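Local structure of alpha-toxin (Clostridium novyi, 2VK9) at residues Ser97-Ile109 with Arg271-Leu285. The protein is a large clostridial toxin whose catalytic domain, the part modelled here, belongs to the TcdA/TcdB family of glycosyltransferase domains with the GT-A fold. Numbering follows the deposited sequence.
Sequences SKNLSFIWIGGPI and RIAILKKYGGVYCDL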
loop_
_atom_site.group_PDB
_atom_site.type_symbol
_atom_site.label_atom_id
_atom_site.label_comp_id
_atom_site.label_asym_id
_atom_site.label_seq_id
_atom_site.Cartn_x
_atom_site.Cartn_y
_atom_site.Cartn_z
ATOM N N SER A 97 7.907 15.870 -9.438
ATOM C CA SER A 97 7.909 17.063 -8.590
ATOM C C SER A 97 8.811 16.840 -7.384
ATOM O O SER A 97 8.897 15.726 -6.868
ATOM C CB SER A 97 6.497 17.407 -8.113
ATOM O OG SER A 97 5.629 17.648 -9.203
ATOM N N LYS A 98 9.487 17.894 -6.937
ATOM C CA LYS A 98 10.386 17.776 -5.797
ATOM C C LYS A 98 9.662 17.988 -4.478
ATOM O O LYS A 98 9.917 18.926 -3.722
ATOM C CB LYS A 98 11.612 18.654 -5.975
ATOM C CG LYS A 98 12.513 18.041 -7.021
ATOM C CD LYS A 98 13.818 18.714 -7.134
ATOM C CE LYS A 98 14.622 18.052 -8.211
ATOM N NZ LYS A 98 16.043 18.492 -8.108
ATOM N N ASN A 99 8.729 17.075 -4.246
ATOM C CA ASN A 99 8.023 16.957 -3.005
ATOM C C ASN A 99 8.339 15.608 -2.424
ATOM O O ASN A 99 8.303 14.608 -3.131
ATOM C CB ASN A 99 6.534 17.065 -3.261
ATOM C CG ASN A 99 6.143 18.422 -3.773
ATOM O OD1 ASN A 99 6.613 19.449 -3.269
ATOM N ND2 ASN A 99 5.281 18.445 -4.781
ATOM N N LEU A 100 8.672 15.585 -1.141
ATOM C CA LEU A 100 8.831 14.331 -0.431
ATOM C C LEU A 100 7.853 14.332 0.723
ATOM O O LEU A 100 7.871 15.239 1.548
ATOM C CB LEU A 100 10.267 14.187 0.066
ATOM C CG LEU A 100 10.640 13.003 0.959
ATOM C CD1 LEU A 100 10.405 11.691 0.246
ATOM C CD2 LEU A 100 12.086 13.123 1.387
ATOM N N SER A 101 6.983 13.333 0.777
ATOM C CA SER A 101 5.935 13.340 1.785
ATOM C C SER A 101 5.986 12.131 2.678
ATOM O O SER A 101 6.258 11.029 2.219
ATOM C CB SER A 101 4.565 13.431 1.134
ATOM O OG SER A 101 4.418 14.664 0.449
ATOM N N PHE A 102 5.728 12.345 3.961
ATOM C CA PHE A 102 5.591 11.265 4.927
ATOM C C PHE A 102 4.264 11.465 5.623
ATOM O O PHE A 102 3.736 12.573 5.649
ATOM C CB PHE A 102 6.718 11.314 5.955
ATOM C CG PHE A 102 8.086 11.196 5.365
ATOM C CD1 PHE A 102 8.775 12.321 4.955
ATOM C CD2 PHE A 102 8.693 9.958 5.227
ATOM C CE1 PHE A 102 10.049 12.213 4.408
ATOM C CE2 PHE A 102 9.963 9.839 4.682
ATOM C CZ PHE A 102 10.644 10.970 4.270
ATOM N N ILE A 103 3.716 10.392 6.172
ATOM C CA ILE A 103 2.485 10.460 6.953
ATOM C C ILE A 103 2.727 9.799 8.294
ATOM O O ILE A 103 3.328 8.729 8.353
ATOM C CB ILE A 103 1.353 9.670 6.281
ATOM C CG1 ILE A 103 0.999 10.272 4.922
ATOM C CG2 ILE A 103 0.132 9.554 7.213
ATOM C CD1 ILE A 103 0.088 9.398 4.138
ATOM N N TRP A 104 2.274 10.431 9.368
ATOM C CA TRP A 104 2.142 9.736 10.637
ATOM C C TRP A 104 0.853 10.151 11.313
ATOM O O TRP A 104 0.772 11.255 11.830
ATOM C CB TRP A 104 3.341 9.961 11.577
ATOM C CG TRP A 104 3.219 9.050 12.754
ATOM C CD1 TRP A 104 2.686 9.354 13.969
ATOM C CD2 TRP A 104 3.539 7.654 12.798
ATOM N NE1 TRP A 104 2.685 8.253 14.783
ATOM C CE2 TRP A 104 3.200 7.189 14.091
ATOM C CE3 TRP A 104 4.099 6.752 11.879
ATOM C CZ2 TRP A 104 3.401 5.857 14.492
ATOM C CZ3 TRP A 104 4.294 5.425 12.277
ATOM C CH2 TRP A 104 3.950 4.996 13.576
ATOM N N ILE A 105 -0.150 9.277 11.323
ATOM C CA ILE A 105 -1.446 9.642 11.890
ATOM C C ILE A 105 -1.912 8.788 13.065
ATOM O O ILE A 105 -1.501 7.642 13.203
ATOM C CB ILE A 105 -2.552 9.643 10.830
ATOM C CG1 ILE A 105 -2.535 8.345 10.020
ATOM C CG2 ILE A 105 -2.395 10.850 9.921
ATOM C CD1 ILE A 105 -3.817 8.093 9.249
ATOM N N GLY A 106 -2.766 9.368 13.909
ATOM C CA GLY A 106 -3.517 8.620 14.929
ATOM C C GLY A 106 -2.882 8.350 16.293
ATOM O O GLY A 106 -3.447 7.599 17.100
ATOM N N GLY A 107 -1.728 8.959 16.562
ATOM C CA GLY A 107 -1.030 8.744 17.825
ATOM C C GLY A 107 0.322 9.429 17.873
ATOM O O GLY A 107 0.688 10.152 16.949
ATOM N N PRO A 108 1.078 9.220 18.962
ATOM C CA PRO A 108 2.383 9.873 19.074
ATOM C C PRO A 108 3.382 9.296 18.074
ATOM O O PRO A 108 3.377 8.089 17.812
ATOM C CB PRO A 108 2.816 9.537 20.497
ATOM C CG PRO A 108 2.108 8.246 20.802
ATOM C CD PRO A 108 0.777 8.374 20.132
ATOM N N ILE A 109 4.218 10.153 17.504
ATOM C CA ILE A 109 5.285 9.674 16.636
ATOM C C ILE A 109 6.438 9.188 17.538
ATOM O O ILE A 109 6.598 9.678 18.662
ATOM C CB ILE A 109 5.696 10.756 15.597
ATOM C CG1 ILE A 109 6.556 10.154 14.486
ATOM C CG2 ILE A 109 6.373 11.949 16.259
ATOM C CD1 ILE A 109 6.744 11.076 13.278
ATOM N N ARG A 271 -2.168 8.583 1.568
ATOM C CA ARG A 271 -1.061 8.444 0.621
ATOM C C ARG A 271 -1.442 8.870 -0.795
ATOM O O ARG A 271 -0.749 9.650 -1.459
ATOM C CB ARG A 271 -0.757 6.965 0.569
ATOM C CG ARG A 271 0.618 6.554 0.195
ATOM C CD ARG A 271 0.778 5.097 0.601
ATOM N NE ARG A 271 0.462 4.957 2.015
ATOM C CZ ARG A 271 1.089 4.145 2.856
ATOM N NH1 ARG A 271 2.092 3.364 2.444
ATOM N NH2 ARG A 271 0.704 4.124 4.123
ATOM N N ILE A 272 -2.556 8.310 -1.251
ATOM C CA ILE A 272 -3.014 8.458 -2.612
ATOM C C ILE A 272 -3.474 9.891 -2.842
ATOM O O ILE A 272 -3.100 10.516 -3.841
ATOM C CB ILE A 272 -4.109 7.428 -2.920
ATOM C CG1 ILE A 272 -3.499 6.025 -2.917
ATOM C CG2 ILE A 272 -4.755 7.708 -4.259
ATOM C CD1 ILE A 272 -4.525 4.903 -3.026
ATOM N N ALA A 273 -4.261 10.414 -1.909
ATOM C CA ALA A 273 -4.714 11.789 -1.975
ATOM C C ALA A 273 -3.529 12.769 -1.969
ATOM O O ALA A 273 -3.537 13.739 -2.723
ATOM C CB ALA A 273 -5.698 12.087 -0.845
ATOM N N ILE A 274 -2.510 12.508 -1.145
ATOM C CA ILE A 274 -1.328 13.377 -1.099
ATOM C C ILE A 274 -0.695 13.452 -2.488
ATOM O O ILE A 274 -0.474 14.544 -3.028
ATOM C CB ILE A 274 -0.253 12.900 -0.087
ATOM C CG1 ILE A 274 -0.785 12.888 1.348
ATOM C CG2 ILE A 274 1.004 13.757 -0.189
ATOM C CD1 ILE A 274 -0.975 14.241 1.951
ATOM N N LEU A 275 -0.414 12.293 -3.071
ATOM C CA LEU A 275 0.175 12.256 -4.406
ATOM C C LEU A 275 -0.687 12.932 -5.462
ATOM O O LEU A 275 -0.146 13.581 -6.354
ATOM C CB LEU A 275 0.509 10.831 -4.833
ATOM C CG LEU A 275 1.582 10.128 -4.004
ATOM C CD1 LEU A 275 1.544 8.639 -4.277
ATOM C CD2 LEU A 275 2.955 10.708 -4.306
ATOM N N LYS A 276 -2.011 12.812 -5.372
ATOM C CA LYS A 276 -2.843 13.500 -6.351
ATOM C C LYS A 276 -2.875 15.013 -6.152
ATOM O O LYS A 276 -3.178 15.761 -7.075
ATOM C CB LYS A 276 -4.258 12.941 -6.430
ATOM C CG LYS A 276 -4.820 13.103 -7.838
ATOM C CD LYS A 276 -6.305 13.249 -7.831
ATOM C CE LYS A 276 -6.873 13.152 -9.261
ATOM N NZ LYS A 276 -8.314 12.620 -9.305
ATOM N N LYS A 277 -2.558 15.467 -4.951
ATOM C CA LYS A 277 -2.494 16.890 -4.690
ATOM C C LYS A 277 -1.111 17.446 -5.058
ATOM O O LYS A 277 -1.022 18.336 -5.873
ATOM C CB LYS A 277 -2.864 17.173 -3.235
ATOM C CG LYS A 277 -2.719 18.619 -2.805
ATOM C CD LYS A 277 -4.026 19.346 -2.793
ATOM C CE LYS A 277 -3.798 20.798 -2.369
ATOM N NZ LYS A 277 -4.654 21.747 -3.193
ATOM N N TYR A 278 -0.043 16.892 -4.488
ATOM C CA TYR A 278 1.305 17.447 -4.616
ATOM C C TYR A 278 2.143 16.739 -5.659
ATOM O O TYR A 278 3.015 17.346 -6.279
ATOM C CB TYR A 278 2.050 17.366 -3.275
ATOM C CG TYR A 278 1.372 18.113 -2.149
ATOM C CD1 TYR A 278 0.446 17.472 -1.322
ATOM C CD2 TYR A 278 1.646 19.462 -1.919
ATOM C CE1 TYR A 278 -0.194 18.150 -0.298
ATOM C CE2 TYR A 278 1.016 20.156 -0.888
ATOM C CZ TYR A 278 0.090 19.496 -0.085
ATOM O OH TYR A 278 -0.550 20.173 0.944
ATOM N N GLY A 279 1.894 15.445 -5.837
ATOM C CA GLY A 279 2.786 14.593 -6.616
ATOM C C GLY A 279 4.139 14.491 -5.932
ATOM O O GLY A 279 4.325 15.006 -4.829
ATOM N N GLY A 280 5.087 13.838 -6.598
ATOM C CA GLY A 280 6.431 13.668 -6.073
ATOM C C GLY A 280 6.645 12.283 -5.487
ATOM O O GLY A 280 6.134 11.286 -6.005
ATOM N N VAL A 281 7.408 12.235 -4.400
ATOM C CA VAL A 281 7.748 10.994 -3.739
ATOM C C VAL A 281 6.942 10.879 -2.467
ATOM O O VAL A 281 6.815 11.850 -1.720
ATOM C CB VAL A 281 9.234 10.975 -3.351
ATOM C CG1 VAL A 281 9.623 9.633 -2.766
ATOM C CG2 VAL A 281 10.100 11.311 -4.549
ATOM N N TYR A 282 6.382 9.700 -2.227
ATOM C CA TYR A 282 5.860 9.365 -0.909
ATOM C C TYR A 282 6.754 8.313 -0.302
ATOM O O TYR A 282 7.116 7.352 -0.964
ATOM C CB TYR A 282 4.432 8.822 -0.948
ATOM C CG TYR A 282 4.098 8.144 0.353
ATOM C CD1 TYR A 282 3.744 8.891 1.479
ATOM C CD2 TYR A 282 4.205 6.755 0.486
ATOM C CE1 TYR A 282 3.470 8.275 2.696
ATOM C CE2 TYR A 282 3.942 6.123 1.708
ATOM C CZ TYR A 282 3.573 6.891 2.807
ATOM O OH TYR A 282 3.319 6.279 4.013
ATOM N N CYS A 283 7.089 8.476 0.968
ATOM C CA CYS A 283 7.907 7.496 1.647
ATOM C C CYS A 283 7.376 7.117 3.020
ATOM O O CYS A 283 6.808 7.930 3.738
ATOM C CB CYS A 283 9.347 7.981 1.757
ATOM S SG CYS A 283 10.475 6.701 2.325
ATOM N N ASP A 284 7.575 5.851 3.358
ATOM C CA ASP A 284 7.269 5.322 4.665
ATOM C C ASP A 284 8.386 5.732 5.618
ATOM O O ASP A 284 9.569 5.682 5.252
ATOM C CB ASP A 284 7.230 3.810 4.559
ATOM C CG ASP A 284 6.286 3.175 5.549
ATOM O OD1 ASP A 284 6.707 2.968 6.724
ATOM O OD2 ASP A 284 5.133 2.866 5.132
ATOM N N LEU A 285 8.021 6.138 6.835
ATOM C CA LEU A 285 9.011 6.528 7.853
ATOM C C LEU A 285 9.965 5.403 8.334
ATOM O O LEU A 285 10.912 5.658 9.084
ATOM C CB LEU A 285 8.322 7.213 9.031
ATOM C CG LEU A 285 8.052 8.702 8.827
ATOM C CD1 LEU A 285 6.897 9.192 9.690
ATOM C CD2 LEU A 285 9.313 9.508 9.094
HETATM O O HOH W 1 3.043 16.416 -9.522
HETATM O O HOH W 2 4.786 13.980 -2.153
HETATM O O HOH W 3 4.895 8.041 5.605
#
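Phe102 lies against Cys283 and Leu285 where two parallel strands, 99-103 and 280-283, run side by side with their directions 25° apart. Its CB meets Leu285 CG at 4.1 Å. With CG placed anti to the carbonyl carbon (chi1 -59°), the ring extends along Cys283: CG and CD2 both approach Cys283 O, CD2 to 3.1 Å, an oblique approach to the ring. Further out, Phe102 CE2 packs on Cys283 CB at 3.5 Å, and CZ, the tip, reaches that same CB more loosely. The Cys283 sulfur also stands obliquely to the ring, a sulfur-aromatic contact, while Trp120 and Tyr117 bring their own rings to Phe102.

The backbone evidence for pairing is a ladder of three bonds: Val281 N gives to Asn99 O (2.8 Å, 173° at the hydrogen), Ser101 N to Val281 O, and Cys283 N to Ser101 O (3.0 Å). These adjacent strands lie inside a mixed sheet, between strands 128-133 and 382-391, as part of the GT-A fold. Asp284 and Leu285 begin the Asp-X-Asp sequence, the DXD motif characteristic of that fold, directly after strand 280-283.

On the sheet face of Ser101 and Tyr282, helix 263-278 packs through Ile274 CG2 against the Ser101 side chain. Ile103 crosses the Tyr282 side chain at about a right angle, its CD1 3.8 Å from Tyr282 CE1. Arg271 CG sits 3.5 Å above the centre of the tyrosine ring, and the guanidinium beyond it bonds to Asn386 O. One water accepts from Ile103 N, donates to Cys283 O and binds Tyr282 OH at 2.9 Å; another accepts from Ser101 OG and donates to Gly279 O and Val281 O.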